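Local coordinates for protein transcriptional regulator, LacI family (Arthrobacter sp., PDB 4RKQ) that probably regulates transcription as a LacI-family protein, its periplasmic-binding-protein-like domain sensing a small effector, likely a sugar, at residues A[123-136]-A[191-203]. Sequence-based numbering, arbitrary orientation.
Sequences LMDSKRQHIAYLEA and ETDGILAFNDLMA. With EDO (1,2-ethanediol), chain F.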
loop_
_atom_site.group_PDB
_atom_site.type_symbol
_atom_site.label_atom_id
_atom_site.label_comp_id
_atom_site.label_asym_id
_atom_site.label_seq_id
_atom_site.Cartn_x
_atom_site.Cartn_y
_atom_site.Cartn_z
ATOM N N LEU A 123 -2.408 -18.213 21.569
ATOM C CA LEU A 123 -3.656 -18.975 21.416
ATOM C C LEU A 123 -3.810 -20.012 22.550
ATOM O O LEU A 123 -4.900 -20.189 23.105
ATOM C CB LEU A 123 -3.725 -19.635 20.058
ATOM C CG LEU A 123 -3.787 -18.634 18.891
ATOM C CD1 LEU A 123 -3.948 -19.361 17.572
ATOM C CD2 LEU A 123 -4.922 -17.640 19.052
ATOM N N MET A 124 -2.712 -20.647 22.935
ATOM C CA MET A 124 -2.743 -21.580 24.072
ATOM C C MET A 124 -3.135 -20.886 25.366
ATOM O O MET A 124 -3.963 -21.397 26.112
ATOM C CB MET A 124 -1.393 -22.261 24.263
ATOM C CG MET A 124 -0.987 -23.169 23.134
ATOM S SD MET A 124 -2.040 -24.568 22.744
ATOM C CE MET A 124 -3.104 -24.033 21.465
ATOM N N ASP A 125 -2.558 -19.715 25.620
ATOM C CA ASP A 125 -2.877 -18.947 26.820
ATOM C C ASP A 125 -4.355 -18.650 26.914
ATOM O O ASP A 125 -4.910 -18.673 27.996
ATOM C CB ASP A 125 -2.113 -17.617 26.870
ATOM C CG ASP A 125 -0.605 -17.805 27.003
ATOM O OD1 ASP A 125 -0.131 -18.960 27.163
ATOM O OD2 ASP A 125 0.110 -16.784 26.925
ATOM N N SER A 126 -4.991 -18.377 25.779
ATOM C CA SER A 126 -6.421 -18.081 25.754
ATOM C C SER A 126 -7.238 -19.352 25.595
ATOM O O SER A 126 -8.452 -19.299 25.358
ATOM C CB SER A 126 -6.732 -17.108 24.621
ATOM O OG SER A 126 -5.911 -15.969 24.751
ATOM N N LYS A 127 -6.552 -20.500 25.698
ATOM C CA LYS A 127 -7.190 -21.801 25.670
ATOM C C LYS A 127 -8.024 -22.047 24.451
ATOM O O LYS A 127 -9.121 -22.609 24.553
ATOM C CB LYS A 127 -8.064 -21.982 26.952
ATOM C CG LYS A 127 -7.482 -22.931 27.985
ATOM C CD LYS A 127 -6.647 -22.211 29.021
ATOM C CE LYS A 127 -6.095 -23.221 30.007
ATOM N NZ LYS A 127 -5.523 -22.544 31.190
ATOM N N ARG A 128 -7.528 -21.668 23.281
ATOM C CA ARG A 128 -8.269 -22.019 22.058
ATOM C C ARG A 128 -8.073 -23.482 21.841
ATOM O O ARG A 128 -6.967 -23.975 21.986
ATOM C CB ARG A 128 -7.793 -21.227 20.831
ATOM C CG ARG A 128 -7.748 -19.734 21.052
ATOM C CD ARG A 128 -9.112 -19.158 21.407
ATOM N NE ARG A 128 -9.010 -17.728 21.691
ATOM C CZ ARG A 128 -10.049 -16.901 21.766
ATOM N NH1 ARG A 128 -11.284 -17.341 21.523
ATOM N NH2 ARG A 128 -9.836 -15.611 22.020
ATOM N N GLN A 129 -9.150 -24.179 21.494
ATOM C CA GLN A 129 -9.137 -25.628 21.413
ATOM C C GLN A 129 -9.101 -26.099 19.989
ATOM O O GLN A 129 -8.750 -27.236 19.754
ATOM C CB GLN A 129 -10.404 -26.229 22.081
ATOM C CG GLN A 129 -10.666 -25.736 23.488
ATOM C CD GLN A 129 -9.633 -26.230 24.492
ATOM O OE1 GLN A 129 -9.341 -27.425 24.567
ATOM N NE2 GLN A 129 -9.066 -25.313 25.248
ATOM N N HIS A 130 -9.480 -25.257 19.023
ATOM C CA HIS A 130 -9.609 -25.742 17.650
ATOM C C HIS A 130 -8.936 -24.751 16.705
ATOM O O HIS A 130 -9.553 -23.826 16.202
ATOM C CB HIS A 130 -11.048 -25.951 17.256
ATOM C CG HIS A 130 -11.751 -26.984 18.079
ATOM N ND1 HIS A 130 -11.652 -28.331 17.815
ATOM C CD2 HIS A 130 -12.555 -26.869 19.163
ATOM C CE1 HIS A 130 -12.382 -29.002 18.688
ATOM N NE2 HIS A 130 -12.933 -28.138 19.522
ATOM N N ILE A 131 -7.650 -24.945 16.500
ATOM C CA ILE A 131 -6.815 -23.935 15.816
ATOM C C ILE A 131 -6.719 -24.200 14.323
ATOM O O ILE A 131 -6.724 -25.354 13.901
ATOM C CB ILE A 131 -5.421 -23.905 16.456
ATOM C CG1 ILE A 131 -5.581 -23.391 17.878
ATOM C CG2 ILE A 131 -4.475 -22.988 15.678
ATOM C CD1 ILE A 131 -4.334 -23.401 18.727
ATOM N N ALA A 132 -6.621 -23.153 13.499
ATOM C CA ALA A 132 -6.401 -23.358 12.060
ATOM C C ALA A 132 -5.296 -22.434 11.607
ATOM O O ALA A 132 -5.139 -21.362 12.173
ATOM C CB ALA A 132 -7.661 -23.117 11.275
ATOM N N TYR A 133 -4.473 -22.901 10.669
ATOM C CA TYR A 133 -3.398 -22.071 10.086
ATOM C C TYR A 133 -3.777 -21.922 8.640
ATOM O O TYR A 133 -4.064 -22.896 7.986
ATOM C CB TYR A 133 -2.010 -22.721 10.179
ATOM C CG TYR A 133 -0.966 -21.894 9.451
ATOM C CD1 TYR A 133 -0.601 -20.641 9.905
ATOM C CD2 TYR A 133 -0.389 -22.360 8.275
ATOM C CE1 TYR A 133 0.333 -19.867 9.211
ATOM C CE2 TYR A 133 0.549 -21.612 7.592
ATOM C CZ TYR A 133 0.910 -20.378 8.053
ATOM O OH TYR A 133 1.839 -19.659 7.326
ATOM N N LEU A 134 -3.795 -20.694 8.163
ATOM C CA LEU A 134 -4.126 -20.425 6.794
ATOM C C LEU A 134 -2.824 -20.081 6.072
ATOM O O LEU A 134 -2.200 -19.082 6.343
ATOM C CB LEU A 134 -5.133 -19.277 6.729
ATOM C CG LEU A 134 -5.294 -18.672 5.334
ATOM C CD1 LEU A 134 -5.795 -19.698 4.334
ATOM C CD2 LEU A 134 -6.209 -17.482 5.451
ATOM N N GLU A 135 -2.486 -20.899 5.093
ATOM C CA GLU A 135 -1.202 -20.869 4.417
ATOM C C GLU A 135 -1.393 -20.157 3.083
ATOM O O GLU A 135 -2.418 -20.300 2.462
ATOM C CB GLU A 135 -0.803 -22.341 4.164
ATOM C CG GLU A 135 0.410 -22.609 3.307
ATOM C CD GLU A 135 1.676 -22.226 4.018
ATOM O OE1 GLU A 135 1.819 -21.026 4.310
ATOM O OE2 GLU A 135 2.521 -23.111 4.283
ATOM N N ALA A 136 -0.372 -19.469 2.595
ATOM C CA ALA A 136 -0.425 -18.906 1.238
ATOM C C ALA A 136 0.091 -19.997 0.270
ATOM O O ALA A 136 1.201 -20.525 0.458
ATOM C CB ALA A 136 0.458 -17.692 1.173
ATOM N N GLU A 191 -16.570 -25.063 15.001
ATOM C CA GLU A 191 -15.904 -25.057 16.296
ATOM C C GLU A 191 -14.608 -24.211 16.323
ATOM O O GLU A 191 -14.089 -23.869 17.408
ATOM C CB GLU A 191 -15.648 -26.524 16.740
ATOM C CG GLU A 191 -14.611 -27.353 15.947
ATOM C CD GLU A 191 -15.125 -27.990 14.649
ATOM O OE1 GLU A 191 -16.155 -27.555 14.110
ATOM O OE2 GLU A 191 -14.488 -28.933 14.147
ATOM N N THR A 192 -14.104 -23.833 15.143
ATOM C CA THR A 192 -12.803 -23.144 15.045
ATOM C C THR A 192 -12.781 -21.947 15.938
ATOM O O THR A 192 -13.621 -21.053 15.828
ATOM C CB THR A 192 -12.551 -22.734 13.571
ATOM O OG1 THR A 192 -12.624 -23.894 12.765
ATOM C CG2 THR A 192 -11.162 -22.098 13.366
ATOM N N ASP A 193 -11.830 -21.885 16.861
ATOM C CA ASP A 193 -11.786 -20.729 17.717
ATOM C C ASP A 193 -10.442 -19.997 17.713
ATOM O O ASP A 193 -10.243 -19.058 18.467
ATOM C CB ASP A 193 -12.197 -21.108 19.140
ATOM C CG ASP A 193 -11.291 -22.139 19.750
ATOM O OD1 ASP A 193 -10.517 -22.721 18.972
ATOM O OD2 ASP A 193 -11.345 -22.361 21.002
ATOM N N GLY A 194 -9.511 -20.389 16.860
ATOM C CA GLY A 194 -8.300 -19.560 16.714
ATOM C C GLY A 194 -7.686 -19.770 15.365
ATOM O O GLY A 194 -7.544 -20.899 14.953
ATOM N N ILE A 195 -7.339 -18.677 14.673
ATOM C CA ILE A 195 -6.814 -18.748 13.322
ATOM C C ILE A 195 -5.538 -17.924 13.197
ATOM O O ILE A 195 -5.546 -16.725 13.500
ATOM C CB ILE A 195 -7.836 -18.269 12.289
ATOM C CG1 ILE A 195 -9.071 -19.189 12.299
ATOM C CG2 ILE A 195 -7.211 -18.240 10.893
ATOM C CD1 ILE A 195 -10.168 -18.776 11.356
ATOM N N LEU A 196 -4.461 -18.585 12.750
ATOM C CA LEU A 196 -3.170 -17.943 12.452
ATOM C C LEU A 196 -3.088 -17.800 10.933
ATOM O O LEU A 196 -3.304 -18.774 10.219
ATOM C CB LEU A 196 -1.980 -18.784 12.928
ATOM C CG LEU A 196 -1.868 -19.037 14.434
ATOM C CD1 LEU A 196 -0.733 -20.014 14.702
ATOM C CD2 LEU A 196 -1.649 -17.762 15.218
ATOM N N ALA A 197 -2.810 -16.594 10.439
ATOM C CA ALA A 197 -2.743 -16.394 9.015
ATOM C C ALA A 197 -1.317 -16.127 8.597
ATOM O O ALA A 197 -0.550 -15.512 9.314
ATOM C CB ALA A 197 -3.640 -15.247 8.603
ATOM N N PHE A 198 -1.003 -16.603 7.406
ATOM C CA PHE A 198 0.286 -16.414 6.763
ATOM C C PHE A 198 0.769 -14.965 6.854
ATOM O O PHE A 198 1.925 -14.713 7.132
ATOM C CB PHE A 198 0.160 -16.869 5.287
ATOM C CG PHE A 198 1.382 -16.636 4.494
ATOM C CD1 PHE A 198 2.424 -17.548 4.520
ATOM C CD2 PHE A 198 1.523 -15.473 3.736
ATOM C CE1 PHE A 198 3.593 -17.310 3.798
ATOM C CE2 PHE A 198 2.696 -15.236 3.011
ATOM C CZ PHE A 198 3.728 -16.152 3.038
ATOM N N ASN A 199 -0.120 -14.016 6.572
ATOM C CA ASN A 199 0.191 -12.649 6.778
ATOM C C ASN A 199 -1.051 -11.824 7.049
ATOM O O ASN A 199 -2.193 -12.338 6.971
ATOM C CB ASN A 199 0.978 -12.068 5.562
ATOM C CG ASN A 199 0.206 -12.133 4.257
ATOM O OD1 ASN A 199 -1.000 -12.341 4.227
ATOM N ND2 ASN A 199 0.924 -11.938 3.156
ATOM N N ASP A 200 -0.817 -10.542 7.325
ATOM C CA ASP A 200 -1.907 -9.565 7.604
ATOM C C ASP A 200 -2.932 -9.377 6.495
ATOM O O ASP A 200 -4.112 -9.246 6.777
ATOM C CB ASP A 200 -1.355 -8.194 7.975
ATOM C CG ASP A 200 -0.663 -8.152 9.349
ATOM O OD1 ASP A 200 -0.730 -9.148 10.075
ATOM O OD2 ASP A 200 -0.061 -7.084 9.681
ATOM N N LEU A 201 -2.499 -9.331 5.239
ATOM C CA LEU A 201 -3.431 -9.201 4.141
ATOM C C LEU A 201 -4.415 -10.387 4.131
ATOM O O LEU A 201 -5.641 -10.200 4.012
ATOM C CB LEU A 201 -2.668 -9.171 2.825
ATOM C CG LEU A 201 -3.544 -9.072 1.596
ATOM C CD1 LEU A 201 -4.360 -7.812 1.654
ATOM C CD2 LEU A 201 -2.714 -9.167 0.311
ATOM N N MET A 202 -3.882 -11.603 4.278
ATOM C CA MET A 202 -4.757 -12.788 4.362
ATOM C C MET A 202 -5.620 -12.704 5.634
ATOM O O MET A 202 -6.788 -13.024 5.609
ATOM C CB MET A 202 -3.937 -14.092 4.260
ATOM C CG MET A 202 -3.274 -14.320 2.873
ATOM S SD MET A 202 -2.420 -15.898 2.705
ATOM C CE MET A 202 -3.799 -16.922 2.253
ATOM N N ALA A 203 -5.049 -12.228 6.745
ATOM C CA ALA A 203 -5.829 -12.076 7.962
ATOM C C ALA A 203 -7.009 -11.129 7.820
ATOM O O ALA A 203 -8.060 -11.378 8.392
ATOM C CB ALA A 203 -4.959 -11.664 9.150
HETATM C C1 EDO F . 4.642 -10.877 2.825
HETATM O O1 EDO F . 3.446 -10.264 3.344
HETATM C C2 EDO F . 5.807 -10.699 3.773
HETATM O O2 EDO F . 5.467 -11.451 4.944
HETATM O O HOH W 1 -12.123 -20.019 22.648
#
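With CG set between its backbone N and carbonyl carbon (chi1 61°), Asp-193 turns its carboxylate onto the loop that leads into strand 131-136, while Phe-198, its CG anti to the backbone N (chi1 176°), turns one ring face to Ala-136 CB, a CH-pi contact 3.6 Å from the ring centroid. Two adjacent amides grip the carboxylate: Gln-129 N meets the syn lone pair of Asp-193 OD2 at 2.9 Å, and His-130 N reaches Asp-193 OD1 at 2.7 Å. Asp-193 N returns a bond to His-130 O. Shortened to an alanine, Asp-193 would lose its carboxylate, and both amides would probably be left without their acceptor. Arg-128 sends its guanidinium past Asp-193 to a salt bridge with Glu-287; a water accepts weakly from Arg-128 NH1 and donates to Asp-193 OD2. Parallel-strand hydrogen bonds run from Ala-132 N to Gly-194 O through to Phe-198 N on Leu-134 O, just past strand 194-197. Leu-123 CD1 packs on Leu-196 CD2 (3.7 Å) on the face bearing Tyr-133; across the sheet, Leu-134 CG meets Met-202 CE. Asn-199 N-caps helix 200-212, its OD1 accepting from Met-202 N. Its ND2, with Asn-27, Arg-151 and Asp-227, holds an ethanediol, probably from the crystallisation liquor, that probably marks the effector cleft of this periplasmic-binding-protein-like fold.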